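Local coordinates for outer membrane protein SusF (Bacteroides thetaiotaomicron, PDB 4FE9) that binds starch at the bacterial cell surface through its carbohydrate-binding modules, before the glycan is transported into the periplasm for degradation, at residues Thr189-Ile194 against Ala230-Thr235; Asp218-Asn223 against Tyr250-Lys255. All coordinates share one frame; numbering follows the deposited sequence.

Contact 1. Residues Thr189-Ile194 against Ala230-Thr235. With GLC (alpha-D-glucopyranose), chain B; GLC (alpha-D-glucopyranose), chain C; EDO (1,2-ethanediol), chain M.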
ATOM      1  N   THR A 189     -14.976  13.786 -13.056  1.00 16.68           N
ATOM      2  CA  THR A 189     -14.819  12.320 -13.163  1.00 16.74           C
ATOM      3  C   THR A 189     -14.859  11.896 -14.631  1.00 16.48           C
ATOM      4  O   THR A 189     -15.398  12.613 -15.499  1.00 16.03           O
ATOM      5  CB  THR A 189     -15.888  11.579 -12.392  1.00 15.84           C
ATOM      6  OG1 THR A 189     -17.177  12.026 -12.855  1.00 20.46           O
ATOM      7  CG2 THR A 189     -15.756  11.874 -10.868  1.00 15.68           C
ATOM      8  N   SER A 190     -14.219  10.781 -14.940  1.00 15.05           N
ATOM      9  CA  SER A 190     -14.087  10.416 -16.308  1.00 13.95           C
ATOM     10  C   SER A 190     -14.284   8.922 -16.489  1.00 12.80           C
ATOM     11  O   SER A 190     -13.854   8.136 -15.656  1.00 11.39           O
ATOM     12  CB  SER A 190     -12.724  10.854 -16.836  1.00 13.59           C
ATOM     13  OG  SER A 190     -12.542  10.412 -18.162  1.00 13.51           O
ATOM     14  N   ASN A 191     -15.033   8.558 -17.522  1.00 11.49           N
ATOM     15  CA  ASN A 191     -14.985   7.199 -18.059  1.00 10.89           C
ATOM     16  C   ASN A 191     -13.707   6.987 -18.845  1.00 10.64           C
ATOM     17  O   ASN A 191     -13.199   7.923 -19.487  1.00  9.94           O
ATOM     18  CB  ASN A 191     -16.190   6.949 -18.952  1.00 10.25           C
ATOM     19  CG  ASN A 191     -17.479   6.895 -18.159  1.00 12.97           C
ATOM     20  OD1 ASN A 191     -17.491   6.414 -17.035  1.00 10.55           O
ATOM     21  ND2 ASN A 191     -18.522   7.526 -18.677  1.00 10.36           N
ATOM     22  N   PHE A 192     -13.151   5.782 -18.762  1.00  8.88           N
ATOM     23  CA  PHE A 192     -12.012   5.444 -19.591  1.00  9.26           C
ATOM     24  C   PHE A 192     -11.921   3.947 -19.877  1.00  8.57           C
ATOM     25  O   PHE A 192     -12.489   3.122 -19.143  1.00  8.83           O
ATOM     26  CB  PHE A 192     -10.725   5.941 -18.951  1.00  8.68           C
ATOM     27  CG  PHE A 192     -10.368   5.237 -17.659  1.00  7.64           C
ATOM     28  CD1 PHE A 192      -9.447   4.186 -17.658  1.00  5.96           C
ATOM     29  CD2 PHE A 192     -10.905   5.649 -16.457  1.00  5.22           C
ATOM     30  CE1 PHE A 192      -9.116   3.536 -16.491  1.00  6.33           C
ATOM     31  CE2 PHE A 192     -10.547   5.016 -15.258  1.00  7.47           C
ATOM     32  CZ  PHE A 192      -9.618   3.969 -15.288  1.00 10.08           C
ATOM     33  N   LYS A 193     -11.142   3.601 -20.886  1.00  8.17           N
ATOM     34  CA  LYS A 193     -10.727   2.206 -21.103  1.00  8.73           C
ATOM     35  C   LYS A 193      -9.198   2.090 -21.193  1.00  9.42           C
ATOM     36  O   LYS A 193      -8.509   3.086 -21.416  1.00  8.90           O
ATOM     37  CB  LYS A 193     -11.394   1.653 -22.357  1.00  8.02           C
ATOM     38  CG  LYS A 193     -12.893   1.339 -22.139  1.00  7.97           C
ATOM     39  CD  LYS A 193     -13.655   1.165 -23.454  1.00 10.34           C
ATOM     40  CE  LYS A 193     -14.909   0.364 -23.194  1.00  6.98           C
ATOM     41  NZ  LYS A 193     -15.813   0.216 -24.333  1.00  6.30           N
ATOM     42  N   ILE A 194      -8.693   0.856 -21.081  1.00  8.53           N
ATOM     43  CA  ILE A 194      -7.300   0.562 -21.266  1.00  7.74           C
ATOM     44  C   ILE A 194      -7.128  -0.201 -22.557  1.00  7.84           C
ATOM     45  O   ILE A 194      -7.913  -1.091 -22.862  1.00  7.91           O
ATOM     46  CB  ILE A 194      -6.795  -0.301 -20.143  1.00  9.16           C
ATOM     47  CG1 ILE A 194      -6.908   0.440 -18.813  1.00  9.08           C
ATOM     48  CG2 ILE A 194      -5.329  -0.700 -20.370  1.00  8.34           C
ATOM     49  CD1 ILE A 194      -6.889  -0.523 -17.594  1.00 17.17           C
ATOM     50  N   ALA A 230     -15.824  -5.266 -22.919  1.00 15.25           N
ATOM     51  CA  ALA A 230     -15.538  -4.498 -21.718  1.00 14.62           C
ATOM     52  C   ALA A 230     -16.288  -3.174 -21.749  1.00 13.62           C
ATOM     53  O   ALA A 230     -16.419  -2.562 -22.805  1.00 12.69           O
ATOM     54  CB  ALA A 230     -14.047  -4.253 -21.573  1.00 14.56           C
ATOM     55  N   GLY A 231     -16.870  -2.816 -20.604  1.00 12.42           N
ATOM     56  CA  GLY A 231     -17.370  -1.474 -20.344  1.00 12.95           C
ATOM     57  C   GLY A 231     -16.276  -0.498 -19.962  1.00 12.63           C
ATOM     58  O   GLY A 231     -15.195  -0.903 -19.552  1.00 12.31           O
ATOM     59  N   ALA A 232     -16.637   0.787 -19.917  1.00 11.95           N
ATOM     60  CA  ALA A 232     -15.746   1.827 -19.431  1.00 10.82           C
ATOM     61  C   ALA A 232     -15.661   1.858 -17.906  1.00 11.16           C
ATOM     62  O   ALA A 232     -16.640   1.563 -17.190  1.00 11.14           O
ATOM     63  CB  ALA A 232     -16.162   3.190 -19.992  1.00  9.69           C
ATOM     64  N   ILE A 233     -14.453   2.075 -17.401  1.00 10.69           N
ATOM     65  CA  ILE A 233     -14.266   2.280 -15.998  1.00  9.45           C
ATOM     66  C   ILE A 233     -14.486   3.754 -15.693  1.00 11.38           C
ATOM     67  O   ILE A 233     -14.031   4.645 -16.459  1.00 10.14           O
ATOM     68  CB  ILE A 233     -12.858   1.885 -15.567  1.00 10.29           C
ATOM     69  CG1 ILE A 233     -12.552   0.400 -15.933  1.00  9.87           C
ATOM     70  CG2 ILE A 233     -12.645   2.187 -14.088  1.00  8.43           C
ATOM     71  CD1 ILE A 233     -11.071   0.045 -15.909  1.00  7.98           C
ATOM     72  N   ASN A 234     -15.132   4.040 -14.565  1.00 11.19           N
ATOM     73  CA  ASN A 234     -15.238   5.421 -14.132  1.00 12.22           C
ATOM     74  C   ASN A 234     -14.224   5.776 -13.033  1.00 11.96           C
ATOM     75  O   ASN A 234     -14.030   5.021 -12.101  1.00 12.76           O
ATOM     76  CB  ASN A 234     -16.679   5.754 -13.683  1.00 13.09           C
ATOM     77  CG  ASN A 234     -16.881   7.228 -13.485  1.00 11.55           C
ATOM     78  OD1 ASN A 234     -16.525   7.744 -12.446  1.00 11.36           O
ATOM     79  ND2 ASN A 234     -17.087   7.927 -14.581  1.00 16.12           N
ATOM     80  N   THR A 235     -13.584   6.939 -13.137  1.00 10.96           N
ATOM     81  CA  THR A 235     -12.585   7.313 -12.119  1.00 11.69           C
ATOM     82  C   THR A 235     -13.183   7.468 -10.733  1.00 13.42           C
ATOM     83  O   THR A 235     -12.479   7.317  -9.748  1.00 13.41           O
ATOM     84  CB  THR A 235     -11.804   8.598 -12.479  1.00 11.32           C
ATOM     85  OG1 THR A 235     -12.726   9.689 -12.662  1.00 11.08           O
ATOM     86  CG2 THR A 235     -11.074   8.390 -13.722  1.00 11.50           C
TER
HETATM   87  C1  GLC B   7     -17.777   5.472 -22.838  1.00 13.81           C
HETATM   88  C2  GLC B   7     -18.743   4.769 -21.932  1.00 16.31           C
HETATM   89  C3  GLC B   7     -20.138   5.338 -22.085  1.00 13.09           C
HETATM   90  C4  GLC B   7     -20.125   6.858 -22.006  1.00 19.10           C
HETATM   91  C5  GLC B   7     -19.038   7.497 -22.477  1.00 18.80           C
HETATM   92  C6  GLC B   7     -19.017   8.998 -22.396  1.00 23.14           C
HETATM   93  O2  GLC B   7     -18.755   3.373 -22.271  1.00 13.67           O
HETATM   94  O3  GLC B   7     -20.961   4.760 -21.080  1.00 14.54           O
HETATM   95  O4  GLC B   7     -21.362   7.551 -22.339  1.00 19.69           O
HETATM   96  O5  GLC B   7     -17.741   6.844 -22.519  1.00 17.87           O
HETATM   97  O6  GLC B   7     -18.529   9.347 -21.099  1.00 20.37           O
HETATM   98  C1  GLC C   6     -16.050   4.095 -27.552  1.00 11.68           C
HETATM   99  C2  GLC C   6     -15.817   3.297 -26.275  1.00 15.99           C
HETATM  100  C3  GLC C   6     -16.963   3.547 -25.294  1.00 15.62           C
HETATM  101  C4  GLC C   6     -17.064   5.032 -25.010  1.00 14.82           C
HETATM  102  C5  GLC C   6     -17.196   5.813 -26.313  1.00 13.95           C
HETATM  103  C6  GLC C   6     -17.101   7.297 -26.003  1.00 15.44           C
HETATM  104  O2  GLC C   6     -15.810   1.899 -26.590  1.00 17.91           O
HETATM  105  O3  GLC C   6     -16.677   2.848 -24.093  1.00 14.39           O
HETATM  106  O4  GLC C   6     -18.173   5.307 -24.172  1.00 13.95           O
HETATM  107  O5  GLC C   6     -16.104   5.494 -27.232  1.00 14.38           O
HETATM  108  O6  GLC C   6     -17.383   8.016 -27.179  1.00 13.09           O
HETATM  109  C1  EDO M 518     -11.790  16.009 -18.001  1.00 30.36           C
HETATM  110  O1  EDO M 518     -10.654  16.761 -17.574  1.00 20.15           O
HETATM  111  C2  EDO M 518     -11.936  14.781 -17.093  1.00 35.89           C
HETATM  112  O2  EDO M 518     -13.130  14.050 -17.399  1.00 33.01           O
HETATM  113  O   HOH W   1     -17.886  10.663 -15.407  1.00 17.01           O
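The Phe192 ring lies with one face against Ile233, whose CB sits 4.0 Å from the ring centroid in a CH-pi contact, offset toward the rim. The two residues are a hydrogen-bonded pair of an antiparallel beta ladder, at the edge of the eight-stranded sheet of the first carbohydrate-binding module. CE2 of Phe192 reaches both Ile233 CG2 and Thr235 CG2; Val254 and Ile155 add to this hydrophobic side. Past the last bridge, Ser190 is held by Thr235: its N donates to Thr235 OG1 and its O accepts from Thr235 N; Thr235 OG1 is also bonded to Leu237 O.

Asn191 and Asn234 point to the other face, their amide planes 77° apart. Asn234 ND2 gives Asn191 OD1 a bond of 2.9 Å, in its own amide plane but 55° above the acceptor's carbonyl plane, while Asn234 OD1 takes Ala236 N. The Asn234-Asn191 bond helps set the rotation of the Asn191 amide, whose own ND2 donates to O6 of one glucose at 3.0 Å. The extended Lys193 chain carries NZ to the neighbouring glucose, where O2 and O3 each accept from it at 2.8 Å, with Ala230 O a weaker third partner at 3.2 Å.

Contact 2. Residues Asp218-Asn223 against Tyr250-Lys255. With EDO (1,2-ethanediol), chain E.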
ATOM      1  N   ASP A 218     -18.562   1.467 -14.184  1.00 17.83           N
ATOM      2  CA  ASP A 218     -18.147   1.003 -12.834  1.00 17.37           C
ATOM      3  C   ASP A 218     -17.452   2.134 -12.073  1.00 17.53           C
ATOM      4  O   ASP A 218     -16.457   2.693 -12.546  1.00 17.07           O
ATOM      5  CB  ASP A 218     -17.189  -0.183 -12.965  1.00 18.32           C
ATOM      6  CG  ASP A 218     -16.751  -0.757 -11.604  1.00 19.84           C
ATOM      7  OD1 ASP A 218     -16.616  -1.982 -11.504  1.00 28.06           O
ATOM      8  OD2 ASP A 218     -16.372   0.022 -10.716  1.00 31.32           O
ATOM      9  N   ASP A 219     -17.907   2.409 -10.858  1.00 17.64           N
ATOM     10  CA  ASP A 219     -17.311   3.490 -10.082  1.00 18.89           C
ATOM     11  C   ASP A 219     -16.725   3.005  -8.787  1.00 17.95           C
ATOM     12  O   ASP A 219     -16.521   3.774  -7.873  1.00 19.69           O
ATOM     13  CB  ASP A 219     -18.301   4.665  -9.857  1.00 17.92           C
ATOM     14  CG  ASP A 219     -19.569   4.246  -9.096  1.00 25.09           C
ATOM     15  OD1 ASP A 219     -19.646   3.080  -8.635  1.00 30.70           O
ATOM     16  OD2 ASP A 219     -20.509   5.083  -8.986  1.00 33.08           O
ATOM     17  N   SER A 220     -16.347   1.740  -8.747  1.00 17.26           N
ATOM     18  CA  SER A 220     -15.850   1.134  -7.504  1.00 17.23           C
ATOM     19  C   SER A 220     -14.447   1.625  -7.165  1.00 16.98           C
ATOM     20  O   SER A 220     -14.051   1.618  -6.012  1.00 16.49           O
ATOM     21  CB  SER A 220     -15.844  -0.391  -7.617  1.00 17.65           C
ATOM     22  OG  SER A 220     -14.765  -0.810  -8.444  1.00 18.38           O
ATOM     23  N   GLY A 221     -13.684   2.022  -8.190  1.00 16.38           N
ATOM     24  CA  GLY A 221     -12.297   2.440  -7.996  1.00 15.14           C
ATOM     25  C   GLY A 221     -11.312   1.287  -7.799  1.00 15.72           C
ATOM     26  O   GLY A 221     -10.122   1.508  -7.564  1.00 13.56           O
ATOM     27  N   ASP A 222     -11.808   0.055  -7.834  1.00 14.64           N
ATOM     28  CA  ASP A 222     -10.980  -1.097  -7.419  1.00 16.02           C
ATOM     29  C   ASP A 222     -11.729  -2.383  -7.783  1.00 15.92           C
ATOM     30  O   ASP A 222     -12.750  -2.703  -7.167  1.00 15.53           O
ATOM     31  CB  ASP A 222     -10.711  -1.031  -5.907  1.00 16.05           C
ATOM     32  CG  ASP A 222      -9.901  -2.258  -5.364  1.00 23.83           C
ATOM     33  OD1 ASP A 222      -9.434  -3.146  -6.154  1.00 27.84           O
ATOM     34  OD2 ASP A 222      -9.646  -2.261  -4.142  1.00 36.18           O
ATOM     35  N   ASN A 223     -11.360  -2.977  -8.916  1.00 14.07           N
ATOM     36  CA  ASN A 223     -12.111  -4.105  -9.435  1.00 13.20           C
ATOM     37  C   ASN A 223     -11.326  -4.917 -10.461  1.00 11.47           C
ATOM     38  O   ASN A 223     -10.180  -4.617 -10.747  1.00 10.52           O
ATOM     39  CB  ASN A 223     -13.414  -3.626 -10.047  1.00 11.67           C
ATOM     40  CG  ASN A 223     -14.539  -4.634  -9.863  1.00 17.47           C
ATOM     41  OD1 ASN A 223     -14.296  -5.820  -9.624  1.00 17.44           O
ATOM     42  ND2 ASN A 223     -15.768  -4.170  -9.990  1.00 19.52           N
ATOM     43  N   TYR A 250      -4.902  -9.028 -13.550  1.00 11.21           N
ATOM     44  CA  TYR A 250      -6.000  -8.277 -14.268  1.00 10.75           C
ATOM     45  C   TYR A 250      -6.953  -7.539 -13.341  1.00  9.51           C
ATOM     46  O   TYR A 250      -8.118  -7.908 -13.195  1.00  8.52           O
ATOM     47  CB  TYR A 250      -6.750  -9.164 -15.241  1.00 10.86           C
ATOM     48  CG  TYR A 250      -6.048  -9.282 -16.542  1.00 14.08           C
ATOM     49  CD1 TYR A 250      -4.900 -10.077 -16.660  1.00 14.91           C
ATOM     50  CD2 TYR A 250      -6.349  -8.409 -17.585  1.00 12.91           C
ATOM     51  CE1 TYR A 250      -4.122 -10.057 -17.836  1.00 18.75           C
ATOM     52  CE2 TYR A 250      -5.591  -8.398 -18.767  1.00 19.24           C
ATOM     53  CZ  TYR A 250      -4.457  -9.169 -18.860  1.00 17.19           C
ATOM     54  OH  TYR A 250      -3.779  -9.201 -20.056  1.00 28.14           O
ATOM     55  N   ARG A 251      -6.412  -6.580 -12.634  1.00  8.70           N
ATOM     56  CA  ARG A 251      -7.181  -5.771 -11.722  1.00 10.03           C
ATOM     57  C   ARG A 251      -6.744  -4.338 -11.970  1.00 10.61           C
ATOM     58  O   ARG A 251      -5.611  -4.112 -12.412  1.00  8.76           O
ATOM     59  CB  ARG A 251      -6.840  -6.142 -10.275  1.00  9.14           C
ATOM     60  CG  ARG A 251      -7.802  -7.215  -9.671  1.00 16.74           C
ATOM     61  CD  ARG A 251      -8.011  -7.007  -8.140  1.00 27.46           C
ATOM     62  NE  ARG A 251      -9.300  -7.537  -7.731  1.00 38.85           N
ATOM     63  CZ  ARG A 251     -10.271  -6.822  -7.190  1.00 36.56           C
ATOM     64  NH1 ARG A 251     -10.042  -5.584  -6.789  1.00 31.65           N
ATOM     65  NH2 ARG A 251     -11.411  -7.410  -6.875  1.00 47.30           N
ATOM     66  N   PHE A 252      -7.602  -3.376 -11.589  1.00  9.60           N
ATOM     67  CA  PHE A 252      -7.274  -1.966 -11.708  1.00  9.35           C
ATOM     68  C   PHE A 252      -7.668  -1.275 -10.424  1.00 10.06           C
ATOM     69  O   PHE A 252      -8.569  -1.745  -9.708  1.00  8.56           O
ATOM     70  CB  PHE A 252      -8.015  -1.365 -12.883  1.00  9.75           C
ATOM     71  CG  PHE A 252      -9.490  -1.153 -12.627  1.00  9.06           C
ATOM     72  CD1 PHE A 252     -10.426  -2.097 -13.056  1.00  7.66           C
ATOM     73  CD2 PHE A 252      -9.933  -0.032 -11.916  1.00 12.37           C
ATOM     74  CE1 PHE A 252     -11.796  -1.921 -12.793  1.00 12.12           C
ATOM     75  CE2 PHE A 252     -11.280   0.151 -11.627  1.00  7.82           C
ATOM     76  CZ  PHE A 252     -12.224  -0.782 -12.072  1.00 10.29           C
ATOM     77  N   THR A 253      -6.931  -0.232 -10.055  1.00  9.49           N
ATOM     78  CA  THR A 253      -7.439   0.745  -9.096  1.00 11.24           C
ATOM     79  C   THR A 253      -7.343   2.153  -9.686  1.00 11.21           C
ATOM     80  O   THR A 253      -6.525   2.413 -10.575  1.00 11.29           O
ATOM     81  CB  THR A 253      -6.641   0.737  -7.818  1.00 10.52           C
ATOM     82  OG1 THR A 253      -5.271   0.948  -8.142  1.00 13.84           O
ATOM     83  CG2 THR A 253      -6.823  -0.623  -7.053  1.00 12.60           C
ATOM     84  N   VAL A 254      -8.200   3.040  -9.198  1.00 10.10           N
ATOM     85  CA  VAL A 254      -8.063   4.457  -9.407  1.00  9.35           C
ATOM     86  C   VAL A 254      -8.041   5.115  -8.047  1.00 10.86           C
ATOM     87  O   VAL A 254      -9.005   4.988  -7.292  1.00 10.76           O
ATOM     88  CB  VAL A 254      -9.243   4.999 -10.184  1.00 10.75           C
ATOM     89  CG1 VAL A 254      -9.043   6.495 -10.460  1.00  8.43           C
ATOM     90  CG2 VAL A 254      -9.404   4.212 -11.538  1.00  6.70           C
ATOM     91  N   LYS A 255      -6.951   5.824  -7.736  1.00  8.76           N
ATOM     92  CA  LYS A 255      -6.716   6.325  -6.399  1.00 10.45           C
ATOM     93  C   LYS A 255      -6.442   7.828  -6.404  1.00 10.30           C
ATOM     94  O   LYS A 255      -6.014   8.374  -7.405  1.00  7.73           O
ATOM     95  CB  LYS A 255      -5.553   5.567  -5.746  1.00  9.90           C
ATOM     96  CG  LYS A 255      -5.965   4.114  -5.356  1.00 17.09           C
ATOM     97  CD  LYS A 255      -4.773   3.162  -5.130  1.00 27.68           C
ATOM     98  CE  LYS A 255      -3.692   3.805  -4.321  1.00 37.75           C
ATOM     99  NZ  LYS A 255      -3.049   2.794  -3.408  1.00 46.24           N
TER
HETATM  100  C1  EDO E 510      -4.511  -3.231  -9.373  1.00 29.21           C
HETATM  101  O1  EDO E 510      -4.444  -4.050  -8.211  1.00 25.02           O
HETATM  102  C2  EDO E 510      -3.298  -2.325  -9.425  1.00 29.09           C
HETATM  103  O2  EDO E 510      -3.199  -1.611  -8.194  1.00 37.26           O
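Residues 218-223 approach 250-255 through a tight turn and then pair with them as a short antiparallel ladder, the edge of the beta-sandwich in the first carbohydrate-binding module. Asn223 and Phe252 form the hydrogen-bonded pair, exchanging N-H and carbonyl in both directions; Asp222 and Thr253 form the non-hydrogen-bonded pair, their CA atoms 4.3 Å apart. Beyond them Val254 N reaches Gly221 O, and the positive phi of Gly221 (77°) suits a glycine there. Asp218 organises the approach: its OD2 accepts from Ser220 N in an Asx turn and from Ser220 OG, which in turn accepts from Asp222 N in an ST turn. Asp218 OD1 offers its syn lone pair to Asn223 ND2 at 2.8 Å.

The Phe252 ring packs against this turn, with Asn223 N over one face, 3.9 Å above the plane and toward the rim, and Asn223 CB 3.6 Å from CE1. On the other side of CZ, CE2 lies 4.0 Å from Gly221 C. An alanine at Phe252 would probably leave Asn223 CB and the Gly221 backbone without their apolar support and open a gap between the turn and the strand.

On the opposite face of the strand pair, Asp222 and Thr253 lie side by side, pointing the same way, and CG2 of the threonine touches OD1. The Arg251 guanidinium has the Asn223 carbonyl carbon over the centre of one face, and also makes a cation-pi contact with Phe224. Asp222 OD1 comes to the guanidinium edge, the carboxylate plane turned 90° to it, and closes the salt bridge to NH1 at 2.6 Å.

Both contacts are antiparallel edge pairings of one eight-stranded sheet, at its two outermost strands, 233-234 in contact 1 and 222-224 in contact 2. These strands follow each other in the chain; although they lie at opposite ends of the strand order, the contacts' centres are only about 9 Å apart, consistent with a sheet folded over into a sandwich. Their apolar sides meet: Ile233 CG2 packs on Phe252 CE2, Phe192 CZ on Val254 CG2. A probable backbone hydrogen bond joins Asn234 N to Asp218 O. Contact 1 is mostly buried and turns the Asn191 amide and a lysine to bound glucose. Contact 2, partly buried, keeps its polar groups for an intrachain turn and an outward salt bridge.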